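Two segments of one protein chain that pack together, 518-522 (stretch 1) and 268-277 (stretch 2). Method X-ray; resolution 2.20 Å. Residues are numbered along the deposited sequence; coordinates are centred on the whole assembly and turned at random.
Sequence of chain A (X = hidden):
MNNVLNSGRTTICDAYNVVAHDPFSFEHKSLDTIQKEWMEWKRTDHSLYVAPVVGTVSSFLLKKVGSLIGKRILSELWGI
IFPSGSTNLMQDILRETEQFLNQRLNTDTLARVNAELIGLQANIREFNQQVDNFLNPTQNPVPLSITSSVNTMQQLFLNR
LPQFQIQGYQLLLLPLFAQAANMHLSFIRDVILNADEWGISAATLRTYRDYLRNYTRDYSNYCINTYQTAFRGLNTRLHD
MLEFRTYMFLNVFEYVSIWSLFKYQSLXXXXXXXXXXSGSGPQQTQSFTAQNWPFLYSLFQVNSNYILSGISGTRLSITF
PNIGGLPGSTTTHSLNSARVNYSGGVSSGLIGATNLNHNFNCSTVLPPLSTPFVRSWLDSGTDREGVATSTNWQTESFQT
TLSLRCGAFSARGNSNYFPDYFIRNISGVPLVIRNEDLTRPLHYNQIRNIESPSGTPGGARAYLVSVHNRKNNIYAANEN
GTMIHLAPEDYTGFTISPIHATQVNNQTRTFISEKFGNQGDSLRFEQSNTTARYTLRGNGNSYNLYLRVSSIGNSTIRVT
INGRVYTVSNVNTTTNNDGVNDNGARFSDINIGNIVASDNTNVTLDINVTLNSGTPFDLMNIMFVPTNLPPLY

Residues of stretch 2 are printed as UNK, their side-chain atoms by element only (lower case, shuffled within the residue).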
# COMPACT_ATOMS: atom_id res chain seq x y z
N ASN A 518 -7.53 -4.42 0.35
CA ASN A 518 -8.15 -3.77 -0.81
C ASN A 518 -7.17 -2.99 -1.69
O ASN A 518 -7.59 -2.14 -2.49
CB ASN A 518 -9.25 -2.83 -0.31
CG ASN A 518 -10.06 -2.22 -1.43
OD1 ASN A 518 -10.67 -2.92 -2.24
ND2 ASN A 518 -10.08 -0.89 -1.49
N GLN A 519 -5.88 -3.27 -1.56
CA GLN A 519 -4.85 -2.56 -2.33
C GLN A 519 -4.99 -1.05 -2.13
O GLN A 519 -4.83 -0.27 -3.07
CB GLN A 519 -4.95 -2.90 -3.82
CG GLN A 519 -4.74 -4.37 -4.16
CD GLN A 519 -3.31 -4.85 -3.95
OE1 GLN A 519 -3.00 -6.02 -4.19
NE2 GLN A 519 -2.43 -3.95 -3.52
N GLY A 520 -5.28 -0.65 -0.91
CA GLY A 520 -5.44 0.76 -0.61
C GLY A 520 -6.76 1.01 0.07
O GLY A 520 -7.58 0.11 0.18
N ASP A 521 -7.00 2.24 0.51
CA ASP A 521 -8.25 2.55 1.18
C ASP A 521 -9.40 2.74 0.21
O ASP A 521 -9.20 2.85 -1.00
CB ASP A 521 -8.09 3.79 2.07
CG ASP A 521 -7.05 3.60 3.16
OD1 ASP A 521 -6.77 2.43 3.52
OD2 ASP A 521 -6.52 4.62 3.67
N SER A 522 -10.61 2.77 0.74
CA SER A 522 -11.80 2.94 -0.08
C SER A 522 -12.37 4.35 0.06
O SER A 522 -11.96 5.12 0.94
CB SER A 522 -12.87 1.92 0.31
OG SER A 522 -13.32 2.12 1.64
N UNK A 268 -3.21 -5.85 -13.88
CA UNK A 268 -2.11 -5.07 -13.32
C UNK A 268 -2.63 -4.22 -12.16
O UNK A 268 -3.43 -3.32 -12.36
c UNK A 268 -1.12 -0.72 -14.71
s UNK A 268 0.10 -1.98 -15.07
c UNK A 268 -0.39 -3.27 -13.89
c UNK A 268 -1.51 -4.16 -14.40
N UNK A 269 -2.19 -4.53 -10.95
CA UNK A 269 -2.60 -3.77 -9.78
C UNK A 269 -1.73 -2.51 -9.85
O UNK A 269 -0.54 -2.56 -9.51
c UNK A 269 -2.68 -3.75 -7.27
c UNK A 269 -2.31 -4.56 -8.49
c UNK A 269 -3.08 -5.87 -8.53
N UNK A 270 -2.31 -1.40 -10.29
CA UNK A 270 -1.57 -0.15 -10.46
C UNK A 270 -1.06 0.50 -9.18
O UNK A 270 -0.14 1.32 -9.22
c UNK A 270 -2.42 0.86 -11.24
o UNK A 270 -3.38 1.46 -10.40
N UNK A 271 -1.65 0.15 -8.05
CA UNK A 271 -1.21 0.71 -6.78
C UNK A 271 -1.76 -0.10 -5.62
O UNK A 271 -2.71 -0.87 -5.78
o UNK A 271 -3.08 2.25 -6.69
c UNK A 271 -1.67 2.17 -6.66
N UNK A 272 -1.16 0.08 -4.45
CA UNK A 272 -1.61 -0.63 -3.27
C UNK A 272 -1.77 0.32 -2.10
O UNK A 272 -1.90 1.52 -2.29
N UNK A 273 -1.76 -0.22 -0.89
CA UNK A 273 -1.89 0.60 0.30
C UNK A 273 -0.65 1.46 0.48
O UNK A 273 0.43 1.11 0.01
c UNK A 273 -2.08 -0.28 1.52
N UNK A 274 -0.82 2.60 1.14
CA UNK A 274 0.31 3.48 1.40
C UNK A 274 1.13 2.94 2.55
O UNK A 274 0.70 2.05 3.27
n UNK A 274 -1.96 6.30 1.07
c UNK A 274 -0.16 4.88 1.81
c UNK A 274 -0.88 5.62 0.71
o UNK A 274 -0.47 5.60 -0.45
N UNK A 275 2.33 3.50 2.71
CA UNK A 275 3.21 3.18 3.82
C UNK A 275 3.53 4.58 4.31
O UNK A 275 4.01 5.40 3.55
c UNK A 275 5.78 0.55 2.44
c UNK A 275 3.69 0.15 3.75
c UNK A 275 4.50 2.48 3.34
c UNK A 275 4.39 1.07 2.76
N UNK A 276 3.24 4.87 5.58
CA UNK A 276 3.50 6.20 6.12
C UNK A 276 4.72 6.19 7.02
O UNK A 276 4.91 5.29 7.83
c UNK A 276 2.32 6.72 6.93
c UNK A 276 0.51 7.56 5.40
c UNK A 276 0.22 5.42 6.43
c UNK A 276 0.99 6.56 6.25
o UNK A 276 -2.68 6.19 4.31
c UNK A 276 -1.47 6.30 4.95
c UNK A 276 -1.02 5.28 5.79
c UNK A 276 -0.71 7.43 4.75
N UNK A 277 5.54 7.23 6.87
CA UNK A 277 6.74 7.35 7.66
C UNK A 277 6.79 8.71 8.35
O UNK A 277 6.41 9.72 7.76
c UNK A 277 7.97 7.18 6.78
O HOH W 1 -4.19 2.13 -4.41
O HOH W 2 -4.31 4.22 5.04

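Position 268 carries an unbranched chain of two carbons, a sulfur and a terminal carbon, which only methionine has. M268 is out of reach of stretch 1 and simply leads into the contact. At position 269 one carbon carries two more, all three carbon, and the group points toward stretch 1, one branch ending 3.6 Å from CD of Q519; a fork at the first atom with no heteroatom means valine. V269, with chi1 at t, makes that approach with its CG1, a methyl against the flat end of a long side chain.

Position 270 has one carbon and then one oxygen, too far away to touch stretch 1: serine. Position 271 repeats that pattern, its CB pointing sideways. The side-chain oxygen works through solvent: it lies 2.5 Å from the oxygen of water 1, and that water donates to O of Q519 at 2.8 Å. This is serine again. Separately, O of S271 and O of Q519 lie 3.5 Å apart, two acceptors that do not bond to each other.

Position 272 has no side-chain atoms, and its bare CA approaches O of Q519 at 3.2 Å in a CA-H...O contact, so it is glycine. A CB on G272 would clash with the amide end of Q519. Position 273 has a single carbon, and the backbone does the close work, with N of 273 3.5 Å from N of G520; one carbon means alanine.

Position 274 shows two carbons, the second bearing one oxygen and one nitrogen. That is asparagine, and N274 makes no real contact with stretch 1. Position 275 has four carbons forked at the second: leucine, out of reach. Position 276 has one carbon and a six-carbon ring bearing an oxygen. The ring oxygen is 4.2 Å from OD2 of D521, too long for a direct bond, and water 2 spans the gap, its oxygen 2.7 Å from the ring oxygen and donating to OD2 of D521 at 2.6 Å. This is tyrosine. OH of Y276 also accepts a weak bond from ND2 of N274 at 3.3 Å. Position 277 has one carbon, so alanine, beyond reach.

The contact has no direct hydrogen bond between the stretches. Each stretch brings one glycine, G520 beside A273 and G272 beside Q519. G520 has its own reason to be glycine: at its backbone angles a CB would jam against the preceding carbonyl. The rule is close backbone approach, a valine methyl against the amide end of Q519, and two waters, one joining S271 OG to Q519 O, the other joining Y276 OH to D521 OD2.

Stretch 2 (268-277) MVSSGANLYA
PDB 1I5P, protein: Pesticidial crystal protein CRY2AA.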